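Side-chain contacts in putative tetrapyrrole (Corrin/porphyrin) methylase (Bacteroides fragilis, PDB 3FFY), which probably catalyses the S-adenosylmethionine-dependent 2'-O-methylation of a cytidine ribose in 16S ribosomal RNA, and is present here as its C-terminal part: residues Phe6-Val11 against Ser75-Lys80; Leu26-Gly31 against Phe48-His53; Ser38-His43 against Glu64-Glu69; Leu56-Gln61 against Ile106-Ala111. All coordinates share one frame; numbering follows the deposited sequence.

Contact 1 of 4, residues Phe6-Val11 against Ser75-Lys80. With SO4 (sulfate ion), chain C.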
loop_
_atom_site.group_PDB
_atom_site.type_symbol
_atom_site.label_atom_id
_atom_site.label_comp_id
_atom_site.label_asym_id
_atom_site.label_seq_id
_atom_site.Cartn_x
_atom_site.Cartn_y
_atom_site.Cartn_z
ATOM N N PHE A 6 -1.825 5.059 -11.347
ATOM C CA PHE A 6 -2.911 4.242 -10.852
ATOM C C PHE A 6 -2.525 2.790 -10.622
ATOM O O PHE A 6 -3.098 2.164 -9.739
ATOM C CB PHE A 6 -4.163 4.340 -11.725
ATOM C CG PHE A 6 -4.091 3.560 -13.006
ATOM C CD1 PHE A 6 -4.385 2.208 -13.034
ATOM C CD2 PHE A 6 -3.733 4.205 -14.210
ATOM C CE1 PHE A 6 -4.305 1.522 -14.246
ATOM C CE2 PHE A 6 -3.642 3.542 -15.387
ATOM C CZ PHE A 6 -3.928 2.198 -15.426
ATOM N N VAL A 7 -1.565 2.267 -11.384
ATOM C CA VAL A 7 -1.195 0.835 -11.267
ATOM C C VAL A 7 -0.751 0.503 -9.813
ATOM O O VAL A 7 -1.395 -0.281 -9.134
ATOM C CB VAL A 7 -0.201 0.422 -12.354
ATOM C CG1 VAL A 7 0.186 -1.083 -12.230
ATOM C CG2 VAL A 7 -0.787 0.681 -13.746
ATOM N N PRO A 8 0.292 1.171 -9.288
ATOM C CA PRO A 8 0.615 0.846 -7.880
ATOM C C PRO A 8 -0.454 1.260 -6.858
ATOM O O PRO A 8 -0.558 0.649 -5.795
ATOM C CB PRO A 8 1.918 1.625 -7.631
ATOM C CG PRO A 8 1.904 2.749 -8.699
ATOM C CD PRO A 8 1.280 2.084 -9.893
ATOM N N ALA A 9 -1.233 2.308 -7.154
ATOM C CA ALA A 9 -2.317 2.733 -6.263
ATOM C C ALA A 9 -3.322 1.601 -6.098
ATOM O O ALA A 9 -3.758 1.309 -4.984
ATOM C CB ALA A 9 -3.026 4.015 -6.786
ATOM N N LEU A 10 -3.670 0.951 -7.210
ATOM C CA LEU A 10 -4.603 -0.167 -7.159
ATOM C C LEU A 10 -4.039 -1.274 -6.275
ATOM O O LEU A 10 -4.777 -1.835 -5.485
ATOM C CB LEU A 10 -4.920 -0.760 -8.545
ATOM C CG LEU A 10 -6.040 -0.154 -9.391
ATOM C CD1 LEU A 10 -5.879 -0.641 -10.877
ATOM C CD2 LEU A 10 -7.439 -0.483 -8.758
ATOM N N VAL A 11 -2.751 -1.596 -6.442
ATOM C CA VAL A 11 -2.105 -2.655 -5.654
ATOM C C VAL A 11 -2.113 -2.346 -4.152
ATOM O O VAL A 11 -2.428 -3.189 -3.342
ATOM C CB VAL A 11 -0.657 -2.881 -6.122
ATOM C CG1 VAL A 11 0.053 -3.856 -5.179
ATOM C CG2 VAL A 11 -0.632 -3.411 -7.495
ATOM N N SER A 75 -3.567 7.551 -2.546
ATOM C CA SER A 75 -2.179 7.203 -2.680
ATOM C C SER A 75 -1.368 8.258 -3.420
ATOM O O SER A 75 -1.804 8.907 -4.402
ATOM C CB SER A 75 -1.992 5.862 -3.426
ATOM O OG SER A 75 -2.527 4.800 -2.675
ATOM N N ARG A 76 -0.130 8.339 -2.978
ATOM C CA ARG A 76 0.822 9.186 -3.609
ATOM C C ARG A 76 2.034 8.368 -3.969
ATOM O O ARG A 76 2.563 7.586 -3.163
ATOM C CB ARG A 76 1.162 10.304 -2.640
ATOM C CG ARG A 76 2.018 11.359 -3.265
ATOM C CD ARG A 76 2.408 12.345 -2.250
ATOM N NE ARG A 76 3.775 12.740 -2.523
ATOM C CZ ARG A 76 4.773 12.661 -1.650
ATOM N NH1 ARG A 76 4.557 12.214 -0.412
ATOM N NH2 ARG A 76 5.993 13.048 -2.012
ATOM N N GLU A 77 2.446 8.497 -5.213
ATOM C CA GLU A 77 3.555 7.729 -5.685
ATOM C C GLU A 77 4.846 8.501 -5.395
ATOM O O GLU A 77 5.062 9.556 -5.971
ATOM C CB GLU A 77 3.409 7.468 -7.169
ATOM C CG GLU A 77 4.667 6.848 -7.708
ATOM C CD GLU A 77 4.649 6.575 -9.197
ATOM O OE1 GLU A 77 5.762 6.628 -9.774
ATOM O OE2 GLU A 77 3.562 6.312 -9.783
ATOM N N ILE A 78 5.691 8.027 -4.491
ATOM C CA ILE A 78 6.973 8.711 -4.248
ATOM C C ILE A 78 8.018 8.244 -5.254
ATOM O O ILE A 78 8.924 8.992 -5.562
ATOM C CB ILE A 78 7.478 8.495 -2.823
ATOM C CG1 ILE A 78 6.475 9.069 -1.833
ATOM C CG2 ILE A 78 8.872 9.100 -2.658
ATOM C CD1 ILE A 78 6.419 8.324 -0.514
ATOM N N SER A 79 7.916 7.020 -5.769
ATOM C CA SER A 79 8.769 6.592 -6.857
ATOM C C SER A 79 8.075 5.424 -7.496
ATOM O O SER A 79 6.950 5.077 -7.112
ATOM C CB SER A 79 10.150 6.210 -6.359
ATOM O OG SER A 79 10.267 4.816 -6.137
ATOM N N LYS A 80 8.720 4.792 -8.463
ATOM C CA LYS A 80 8.064 3.645 -9.098
ATOM C C LYS A 80 7.874 2.450 -8.129
ATOM O O LYS A 80 7.034 1.551 -8.391
ATOM C CB LYS A 80 8.775 3.223 -10.392
ATOM C CG LYS A 80 10.210 2.683 -10.236
ATOM C CD LYS A 80 10.630 1.896 -11.495
ATOM C CE LYS A 80 11.948 1.136 -11.307
ATOM N NZ LYS A 80 12.537 0.699 -12.634
HETATM S S SO4 C . 13.389 4.520 -5.711
HETATM O O1 SO4 C . 13.971 5.890 -5.922
HETATM O O2 SO4 C . 12.310 4.754 -4.696
HETATM O O3 SO4 C . 14.389 3.630 -4.981
HETATM O O4 SO4 C . 12.958 4.080 -7.034
HETATM O O HOH W 1 -4.528 3.436 -3.333
#
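A9 of helix 6-12 comes nearest to S75 of strand 71-77, with 5.7 Å between their CA atoms. No direct hydrogen bond joins the two segments. The packing rests on small groups. A9 CB meets S75 CB at 4.0 Å, methyl against methylene. A water spans the polar side of this pair. It donates to A9 O at 2.8 Å and lies a short 2.5 Å from S75 OG. The serine torsion (chi1 -65°) sets OG beside its own backbone N and opposite the carbonyl carbon. From there OG also bonds to T85 OG1 on the next strand. Two residues further along the strand, E77 again points toward the helix. Its chain is extended, with CG anti to the backbone N (chi1 171°). E77 OE2 ends 4.1 Å from P8 CG, the two side chains crossing at a slant. OE2 takes its hydrogen bond from N2. E83 lies against P8, S75 and E77, and R87 of the second subunit packs on P8. Beyond the strand, S79 OG donates to a sulfate, probably from the crystallisation liquor, that also bonds H96 of the second subunit. Only the A9 and S75 pair is apolar on both sides. P8 meets a carboxylate oxygen without bonding to it, and the polar atoms are served by water and by residues outside the two segments.

Contact 2 of 4, residues Leu26-Gly31 against Phe48-His53. With SO4 (sulfate ion), chain B.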
loop_
_atom_site.group_PDB
_atom_site.type_symbol
_atom_site.label_atom_id
_atom_site.label_comp_id
_atom_site.label_asym_id
_atom_site.label_seq_id
_atom_site.Cartn_x
_atom_site.Cartn_y
_atom_site.Cartn_z
ATOM N N LEU A 26 -12.098 14.191 -12.352
ATOM C CA LEU A 26 -13.473 14.684 -12.373
ATOM C C LEU A 26 -13.553 16.024 -13.065
ATOM O O LEU A 26 -12.612 16.843 -13.029
ATOM C CB LEU A 26 -13.980 14.875 -10.966
ATOM C CG LEU A 26 -14.529 13.685 -10.213
ATOM C CD1 LEU A 26 -14.488 14.099 -8.733
ATOM C CD2 LEU A 26 -15.978 13.433 -10.641
ATOM N N PRO A 27 -14.673 16.269 -13.716
ATOM C CA PRO A 27 -14.924 17.603 -14.174
ATOM C C PRO A 27 -14.876 18.564 -12.998
ATOM O O PRO A 27 -15.380 18.242 -11.928
ATOM C CB PRO A 27 -16.340 17.512 -14.722
ATOM C CG PRO A 27 -16.517 16.085 -15.085
ATOM C CD PRO A 27 -15.742 15.331 -14.074
ATOM N N GLN A 28 -14.252 19.720 -13.189
ATOM C CA GLN A 28 -14.128 20.711 -12.122
ATOM C C GLN A 28 -15.430 21.441 -11.895
ATOM O O GLN A 28 -15.715 21.871 -10.772
ATOM C CB GLN A 28 -13.035 21.740 -12.452
ATOM C CG GLN A 28 -11.620 21.200 -12.333
ATOM C CD GLN A 28 -11.195 20.974 -10.874
ATOM O OE1 GLN A 28 -10.970 21.948 -10.133
ATOM N NE2 GLN A 28 -11.067 19.691 -10.458
ATOM N N LYS A 29 -16.201 21.608 -12.977
ATOM C CA LYS A 29 -17.429 22.409 -12.951
ATOM C C LYS A 29 -18.497 21.731 -13.823
ATOM O O LYS A 29 -19.022 20.674 -13.462
ATOM C CB LYS A 29 -17.145 23.872 -13.384
ATOM C CG LYS A 29 -16.110 24.663 -12.504
ATOM C CD LYS A 29 -15.390 25.839 -13.279
ATOM C CE LYS A 29 -13.814 25.726 -13.256
ATOM N NZ LYS A 29 -13.171 24.950 -14.412
ATOM N N LYS A 30 -18.820 22.315 -14.974
ATOM C CA LYS A 30 -19.791 21.695 -15.870
ATOM C C LYS A 30 -19.491 20.193 -16.038
ATOM O O LYS A 30 -18.331 19.797 -16.225
ATOM C CB LYS A 30 -19.835 22.433 -17.229
ATOM C CG LYS A 30 -21.206 23.068 -17.573
ATOM C CD LYS A 30 -22.017 22.260 -18.644
ATOM C CE LYS A 30 -21.743 20.711 -18.578
ATOM N NZ LYS A 30 -22.854 19.805 -19.050
ATOM N N GLY A 31 -20.540 19.378 -15.905
ATOM C CA GLY A 31 -20.455 17.934 -16.089
ATOM C C GLY A 31 -20.114 17.149 -14.830
ATOM O O GLY A 31 -20.165 15.927 -14.852
ATOM N N PHE A 48 -9.535 7.393 -9.798
ATOM C CA PHE A 48 -9.510 8.819 -10.166
ATOM C C PHE A 48 -8.135 9.399 -9.827
ATOM O O PHE A 48 -7.456 8.921 -8.913
ATOM C CB PHE A 48 -10.505 9.623 -9.325
ATOM C CG PHE A 48 -11.924 9.090 -9.331
ATOM C CD1 PHE A 48 -12.869 9.606 -10.208
ATOM C CD2 PHE A 48 -12.305 8.128 -8.417
ATOM C CE1 PHE A 48 -14.183 9.121 -10.184
ATOM C CE2 PHE A 48 -13.601 7.636 -8.382
ATOM C CZ PHE A 48 -14.538 8.128 -9.269
ATOM N N TYR A 49 -7.775 10.465 -10.543
ATOM C CA TYR A 49 -6.630 11.338 -10.222
ATOM C C TYR A 49 -7.169 12.639 -9.688
ATOM O O TYR A 49 -8.225 13.117 -10.139
ATOM C CB TYR A 49 -5.786 11.623 -11.468
ATOM C CG TYR A 49 -4.965 10.461 -11.981
ATOM C CD1 TYR A 49 -4.434 9.530 -11.128
ATOM C CD2 TYR A 49 -4.689 10.327 -13.326
ATOM C CE1 TYR A 49 -3.642 8.495 -11.608
ATOM C CE2 TYR A 49 -3.890 9.304 -13.799
ATOM C CZ TYR A 49 -3.384 8.393 -12.919
ATOM O OH TYR A 49 -2.591 7.362 -13.351
ATOM N N GLU A 50 -6.453 13.210 -8.725
ATOM C CA GLU A 50 -6.878 14.452 -8.118
ATOM C C GLU A 50 -5.673 15.289 -7.673
ATOM O O GLU A 50 -4.572 14.760 -7.416
ATOM C CB GLU A 50 -7.792 14.152 -6.932
ATOM C CG GLU A 50 -8.555 15.342 -6.378
ATOM C CD GLU A 50 -9.303 16.080 -7.469
ATOM O OE1 GLU A 50 -10.488 15.728 -7.657
ATOM O OE2 GLU A 50 -8.670 16.933 -8.167
ATOM N N SER A 51 -5.892 16.596 -7.584
ATOM C CA SER A 51 -4.866 17.496 -7.082
ATOM C C SER A 51 -5.021 17.677 -5.581
ATOM O O SER A 51 -6.120 17.436 -5.003
ATOM C CB SER A 51 -4.941 18.826 -7.814
ATOM O OG SER A 51 -5.977 19.646 -7.316
ATOM N N PRO A 52 -3.920 18.044 -4.917
ATOM C CA PRO A 52 -3.974 18.083 -3.448
ATOM C C PRO A 52 -4.981 19.131 -2.928
ATOM O O PRO A 52 -5.647 18.896 -1.922
ATOM C CB PRO A 52 -2.548 18.460 -3.027
ATOM C CG PRO A 52 -1.715 18.460 -4.265
ATOM C CD PRO A 52 -2.602 18.415 -5.465
ATOM N N HIS A 53 -5.105 20.259 -3.623
ATOM C CA HIS A 53 -6.016 21.311 -3.175
ATOM C C HIS A 53 -7.481 21.003 -3.416
ATOM O O HIS A 53 -8.332 21.680 -2.863
ATOM C CB HIS A 53 -5.683 22.656 -3.834
ATOM C CG HIS A 53 -4.313 23.169 -3.503
ATOM N ND1 HIS A 53 -3.157 22.473 -3.816
ATOM C CD2 HIS A 53 -3.911 24.326 -2.925
ATOM C CE1 HIS A 53 -2.104 23.176 -3.429
ATOM N NE2 HIS A 53 -2.535 24.305 -2.890
HETATM S S SO4 B . -23.369 19.465 -13.864
HETATM O O1 SO4 B . -22.353 19.539 -12.714
HETATM O O2 SO4 B . -22.844 20.208 -15.089
HETATM O O3 SO4 B . -24.722 19.753 -13.270
HETATM O O4 SO4 B . -23.560 18.012 -14.333
#
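L26 rests against F48 at the buried end of this contact, L26 CG lying 4.4 Å from F48 CD1 and oblique to the ring. The leucine is enclosed further by L36 of helix 32-38 and by T58 and F62 of helix 55-66. E50 lines the same inner side. Its OE2 accepts the backbone N-H of S51 at 2.9 Å (N-H...O 156°). The donor comes from the anti side, 15° out of the carboxylate plane. OE1 bonds to T58 OG1, so both oxygens of this buried carboxylate have partners. Q28 reaches E50 more loosely, at the rim. The solvent side begins with K29 and K30, which do not meet the strand. There G31 N donates to O2 of a sulfate, probably from the crystallisation liquor, at 2.6 Å in a nearly straight bond (170°), and K30 CE lies 3.7 Å from that oxygen. M33 N and T34 N bind the same ion. G31 is the N-cap residue of helix 32-38, and this gathering of backbone N-H groups has the geometry of a helix N-terminal anion site.

Contact 3 of 4, residues Ser38-His43 against Glu64-Glu69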
loop_
_atom_site.group_PDB
_atom_site.type_symbol
_atom_site.label_atom_id
_atom_site.label_comp_id
_atom_site.label_asym_id
_atom_site.label_seq_id
_atom_site.Cartn_x
_atom_site.Cartn_y
_atom_site.Cartn_z
ATOM N N SER A 38 -23.676 9.738 -12.150
ATOM C CA SER A 38 -23.574 8.591 -13.062
ATOM C C SER A 38 -22.884 7.382 -12.405
ATOM O O SER A 38 -23.158 6.230 -12.780
ATOM C CB SER A 38 -22.870 8.984 -14.375
ATOM O OG SER A 38 -21.506 8.601 -14.413
ATOM N N LEU A 39 -22.032 7.619 -11.403
ATOM C CA LEU A 39 -21.231 6.515 -10.828
ATOM C C LEU A 39 -21.881 5.810 -9.629
ATOM O O LEU A 39 -21.327 4.833 -9.065
ATOM C CB LEU A 39 -19.863 7.028 -10.438
ATOM C CG LEU A 39 -19.009 7.425 -11.622
ATOM C CD1 LEU A 39 -17.790 8.166 -11.068
ATOM C CD2 LEU A 39 -18.627 6.192 -12.505
ATOM N N VAL A 40 -23.069 6.293 -9.267
ATOM C CA VAL A 40 -23.747 5.861 -8.035
ATOM C C VAL A 40 -24.036 4.348 -7.943
ATOM O O VAL A 40 -23.944 3.791 -6.849
ATOM C CB VAL A 40 -24.994 6.740 -7.776
ATOM C CG1 VAL A 40 -26.013 5.998 -6.958
ATOM C CG2 VAL A 40 -24.539 8.049 -7.099
ATOM N N ASP A 41 -24.307 3.692 -9.081
ATOM C CA ASP A 41 -24.628 2.260 -9.130
ATOM C C ASP A 41 -23.455 1.401 -9.650
ATOM O O ASP A 41 -23.626 0.230 -9.981
ATOM C CB ASP A 41 -25.910 2.047 -9.969
ATOM C CG ASP A 41 -26.259 3.269 -10.840
ATOM O OD1 ASP A 41 -27.465 3.501 -11.101
ATOM O OD2 ASP A 41 -25.313 3.998 -11.256
ATOM N N GLU A 42 -22.258 1.984 -9.701
ATOM C CA GLU A 42 -21.082 1.292 -10.215
ATOM C C GLU A 42 -20.621 0.276 -9.186
ATOM O O GLU A 42 -20.304 0.653 -8.056
ATOM C CB GLU A 42 -19.977 2.314 -10.513
ATOM C CG GLU A 42 -18.704 1.745 -11.147
ATOM C CD GLU A 42 -18.980 0.803 -12.332
ATOM O OE1 GLU A 42 -19.481 1.250 -13.391
ATOM O OE2 GLU A 42 -18.674 -0.397 -12.195
ATOM N N HIS A 43 -20.589 -0.999 -9.562
ATOM C CA HIS A 43 -20.136 -2.047 -8.650
ATOM C C HIS A 43 -18.615 -2.288 -8.693
ATOM O O HIS A 43 -18.071 -2.923 -7.806
ATOM C CB HIS A 43 -20.878 -3.361 -8.900
ATOM C CG HIS A 43 -22.355 -3.304 -8.600
ATOM N ND1 HIS A 43 -23.225 -2.431 -9.233
ATOM C CD2 HIS A 43 -23.124 -4.044 -7.757
ATOM C CE1 HIS A 43 -24.458 -2.629 -8.789
ATOM N NE2 HIS A 43 -24.426 -3.602 -7.894
ATOM N N GLU A 64 -20.982 12.169 -0.040
ATOM C CA GLU A 64 -22.384 12.532 -0.260
ATOM C C GLU A 64 -23.043 11.567 -1.252
ATOM O O GLU A 64 -24.148 11.114 -1.016
ATOM C CB GLU A 64 -22.498 13.969 -0.733
ATOM C CG GLU A 64 -22.030 14.985 0.268
ATOM C CD GLU A 64 -22.045 16.376 -0.308
ATOM O OE1 GLU A 64 -22.186 16.522 -1.528
ATOM O OE2 GLU A 64 -21.930 17.346 0.433
ATOM N N TYR A 65 -22.350 11.231 -2.343
ATOM C CA TYR A 65 -22.907 10.367 -3.425
ATOM C C TYR A 65 -22.790 8.852 -3.185
ATOM O O TYR A 65 -23.665 8.091 -3.597
ATOM C CB TYR A 65 -22.222 10.677 -4.773
ATOM C CG TYR A 65 -22.758 11.891 -5.460
ATOM C CD1 TYR A 65 -22.363 13.167 -5.081
ATOM C CD2 TYR A 65 -23.721 11.763 -6.471
ATOM C CE1 TYR A 65 -22.890 14.289 -5.706
ATOM C CE2 TYR A 65 -24.260 12.888 -7.113
ATOM C CZ TYR A 65 -23.838 14.138 -6.731
ATOM O OH TYR A 65 -24.362 15.219 -7.375
ATOM N N PHE A 66 -21.712 8.410 -2.558
ATOM C CA PHE A 66 -21.495 6.990 -2.376
ATOM C C PHE A 66 -21.706 6.533 -0.950
ATOM O O PHE A 66 -21.798 5.323 -0.700
ATOM C CB PHE A 66 -20.091 6.626 -2.843
ATOM C CG PHE A 66 -19.821 7.067 -4.231
ATOM C CD1 PHE A 66 -20.527 6.514 -5.293
ATOM C CD2 PHE A 66 -18.935 8.089 -4.487
ATOM C CE1 PHE A 66 -20.310 6.958 -6.589
ATOM C CE2 PHE A 66 -18.717 8.549 -5.784
ATOM C CZ PHE A 66 -19.396 7.982 -6.829
ATOM N N GLY A 67 -21.755 7.480 -0.010
ATOM C CA GLY A 67 -21.969 7.161 1.404
ATOM C C GLY A 67 -20.664 7.249 2.173
ATOM O O GLY A 67 -19.632 6.792 1.670
ATOM N N PRO A 68 -20.682 7.830 3.400
ATOM C CA PRO A 68 -19.399 8.039 4.163
ATOM C C PRO A 68 -18.657 6.741 4.551
ATOM O O PRO A 68 -17.467 6.756 4.857
ATOM C CB PRO A 68 -19.827 8.815 5.429
ATOM C CG PRO A 68 -21.313 8.766 5.454
ATOM C CD PRO A 68 -21.824 8.473 4.050
ATOM N N GLU A 69 -19.376 5.634 4.524
ATOM C CA GLU A 69 -18.822 4.336 4.916
ATOM C C GLU A 69 -18.124 3.624 3.737
ATOM O O GLU A 69 -17.497 2.579 3.926
ATOM C CB GLU A 69 -19.920 3.424 5.511
ATOM C CG GLU A 69 -21.337 4.048 5.625
ATOM C CD GLU A 69 -21.938 4.362 4.219
ATOM O OE1 GLU A 69 -22.137 5.542 3.900
ATOM O OE2 GLU A 69 -22.165 3.427 3.409
#
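L39 O takes the backbone N-H of E42 at 3.1 Å and also lies at the edge of the F66 ring, 3.4 Å from CE1. The hydrogen bond closes a type I beta turn from L39 to E42, which carries the chain from helix 32-38 toward strand 45-50. The turn packs on the last residues of helix 55-66. The oxygen is near the plane of the F66 ring. L39 CB sits 3.8 Å from F66 CZ, so backbone and side chain of one residue hold the same rim. The leucine tip goes inward, to M46 and F48 of strand 45-50. Within the helix end, Y65 CB stands 4.1 Å above the centre of the F66 ring, and F62 meets F66 edge-to-face. The phenyl group is thus bounded by its own helix as well as by the turn. V40 occupies the outer side. CG1 is anti to its backbone N (chi1 154°), and CG2 is the branch that touches. CG2 approaches the Y65 ring at the edge, 3.9 Å from CD2, the two side chains crossing near a right angle. Y65 also packs on M33, L36 and K37, joining the two helices. The helix stops at G67, which has positive phi (103°). V40 CG2 also lies 3.6 Å from Y65 O and reaches F66 CE1 at 4.4 Å.

Contact 4 of 4, residues Leu56-Gln61 against Ile106-Ala111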
loop_
_atom_site.group_PDB
_atom_site.type_symbol
_atom_site.label_atom_id
_atom_site.label_comp_id
_atom_site.label_asym_id
_atom_site.label_seq_id
_atom_site.Cartn_x
_atom_site.Cartn_y
_atom_site.Cartn_z
ATOM N N LEU A 56 -10.086 17.239 -0.757
ATOM C CA LEU A 56 -11.053 17.189 0.328
ATOM C C LEU A 56 -12.454 17.365 -0.231
ATOM O O LEU A 56 -13.346 16.622 0.137
ATOM C CB LEU A 56 -10.799 18.279 1.373
ATOM C CG LEU A 56 -10.985 18.025 2.888
ATOM C CD1 LEU A 56 -11.554 19.294 3.550
ATOM C CD2 LEU A 56 -11.724 16.772 3.271
ATOM N N LYS A 57 -12.645 18.339 -1.112
ATOM C CA LYS A 57 -13.952 18.527 -1.797
ATOM C C LYS A 57 -14.408 17.243 -2.490
ATOM O O LYS A 57 -15.537 16.792 -2.277
ATOM C CB LYS A 57 -13.877 19.656 -2.846
ATOM C CG LYS A 57 -15.219 19.974 -3.577
ATOM C CD LYS A 57 -15.067 21.035 -4.697
ATOM C CE LYS A 57 -16.247 20.953 -5.726
ATOM N NZ LYS A 57 -16.304 22.123 -6.646
ATOM N N THR A 58 -13.520 16.669 -3.303
ATOM C CA THR A 58 -13.845 15.429 -4.016
ATOM C C THR A 58 -14.271 14.310 -3.031
ATOM O O THR A 58 -15.280 13.623 -3.254
ATOM C CB THR A 58 -12.686 14.978 -4.931
ATOM O OG1 THR A 58 -12.610 15.887 -6.031
ATOM C CG2 THR A 58 -12.931 13.572 -5.456
ATOM N N LEU A 59 -13.497 14.131 -1.953
ATOM C CA LEU A 59 -13.796 13.103 -0.946
ATOM C C LEU A 59 -15.106 13.378 -0.247
ATOM O O LEU A 59 -15.876 12.459 -0.001
ATOM C CB LEU A 59 -12.691 12.994 0.096
ATOM C CG LEU A 59 -11.359 12.458 -0.409
ATOM C CD1 LEU A 59 -10.411 12.514 0.754
ATOM C CD2 LEU A 59 -11.433 11.069 -0.970
ATOM N N THR A 60 -15.379 14.659 0.025
ATOM C CA THR A 60 -16.632 15.047 0.648
ATOM C C THR A 60 -17.800 14.707 -0.268
ATOM O O THR A 60 -18.780 14.090 0.138
ATOM C CB THR A 60 -16.638 16.526 1.023
ATOM O OG1 THR A 60 -15.512 16.762 1.889
ATOM C CG2 THR A 60 -17.902 16.838 1.731
ATOM N N GLN A 61 -17.678 15.074 -1.531
ATOM C CA GLN A 61 -18.764 14.778 -2.462
ATOM C C GLN A 61 -18.907 13.274 -2.708
ATOM O O GLN A 61 -20.013 12.781 -2.893
ATOM C CB GLN A 61 -18.545 15.537 -3.766
ATOM C CG GLN A 61 -18.540 17.039 -3.530
ATOM C CD GLN A 61 -18.488 17.837 -4.824
ATOM O OE1 GLN A 61 -17.529 17.746 -5.590
ATOM N NE2 GLN A 61 -19.527 18.622 -5.070
ATOM N N ILE A 106 -2.463 12.935 -6.338
ATOM C CA ILE A 106 -2.827 11.663 -5.751
ATOM C C ILE A 106 -3.728 10.880 -6.689
ATOM O O ILE A 106 -4.237 11.405 -7.672
ATOM C CB ILE A 106 -3.469 11.837 -4.353
ATOM C CG1 ILE A 106 -4.653 12.827 -4.383
ATOM C CG2 ILE A 106 -2.391 12.340 -3.354
ATOM C CD1 ILE A 106 -4.217 14.331 -4.033
ATOM N N VAL A 107 -3.872 9.612 -6.347
ATOM C CA VAL A 107 -4.762 8.677 -6.976
ATOM C C VAL A 107 -5.752 8.307 -5.879
ATOM O O VAL A 107 -5.368 8.055 -4.706
ATOM C CB VAL A 107 -4.008 7.359 -7.447
ATOM C CG1 VAL A 107 -4.964 6.372 -8.147
ATOM C CG2 VAL A 107 -2.768 7.687 -8.297
ATOM N N ILE A 108 -7.043 8.312 -6.251
ATOM C CA ILE A 108 -8.097 7.855 -5.414
ATOM C C ILE A 108 -8.612 6.542 -5.978
ATOM O O ILE A 108 -9.004 6.469 -7.160
ATOM C CB ILE A 108 -9.284 8.878 -5.328
ATOM C CG1 ILE A 108 -8.744 10.269 -4.990
ATOM C CG2 ILE A 108 -10.366 8.361 -4.307
ATOM C CD1 ILE A 108 -9.783 11.456 -5.121
ATOM N N VAL A 109 -8.599 5.513 -5.129
ATOM C CA VAL A 109 -9.176 4.200 -5.471
ATOM C C VAL A 109 -10.380 4.003 -4.577
ATOM O O VAL A 109 -10.249 3.881 -3.349
ATOM C CB VAL A 109 -8.171 3.051 -5.298
ATOM C CG1 VAL A 109 -8.785 1.663 -5.778
ATOM C CG2 VAL A 109 -6.929 3.386 -6.088
ATOM N N LEU A 110 -11.559 4.044 -5.200
ATOM C CA LEU A 110 -12.852 4.025 -4.535
ATOM C C LEU A 110 -13.538 2.670 -4.783
ATOM O O LEU A 110 -13.693 2.223 -5.912
ATOM C CB LEU A 110 -13.745 5.136 -5.123
ATOM C CG LEU A 110 -15.133 5.373 -4.474
ATOM C CD1 LEU A 110 -15.066 5.832 -2.951
ATOM C CD2 LEU A 110 -15.984 6.335 -5.375
ATOM N N ALA A 111 -13.966 2.053 -3.704
ATOM C CA ALA A 111 -14.738 0.807 -3.741
ATOM C C ALA A 111 -16.050 1.037 -4.460
ATOM O O ALA A 111 -16.690 2.106 -4.326
ATOM C CB ALA A 111 -14.969 0.259 -2.281
#
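This contact is a helix-on-sheet layer of an alpha/beta domain: T58 and L59 of helix 55-66 pack on I108 of the central strand 106-110. The backbones stay well apart, with 8.9 Å between the CA atoms of L59 and I108. Side chains fill that distance. I108 offers both its branches. CD1 meets T58 CG2 at 3.8 Å, the two side chains crossing obliquely. CG2 meets L59 CD2 at 4.4 Å. The T58 torsion (chi1 -71°) separates its two ends. CG2 lies anti to the backbone N and goes to the isoleucine, while OG1 sits beside that N. OG1 bonds E50 OE1 and R32 NH2, which satisfies a hydroxyl buried at the edge of an apolar patch. On another side of the helix, L56 O is gripped twice by one residue. T60 N donates at 2.8 Å, and T60 OG1 also donates at 2.8 Å from 42° out of the carbonyl plane. I108 is packed further by L55 and F62 of the same helix and by V72 of strand 71-77. L59 leans on V74 of that strand. Strand 106-110 itself lies between strands 45-50 and 71-77, antiparallel to both.

In the fold
Contact 4 is buried at the centre of the chain. Contact 2 is also buried but lies farther out, and contacts 1 and 3 are only partly buried. Contacts 1, 2 and 4 reach one mixed sheet through three adjacent strands, 45-50, 106-110 and 71-77. Contacts 3 and 4 share helix 55-66, and F66 packs on L110 between them. Contact 1 lies across the sheet from that helix: A9 meets V107, whereas contact 4 uses I108. Contacts 2 and 3 join where F48 meets L39. Chemistry follows position. Contact 4 is aliphatic, contact 3 adds aromatic edges, and contacts 1 and 2 carry carboxylates and have sulfate at their margins.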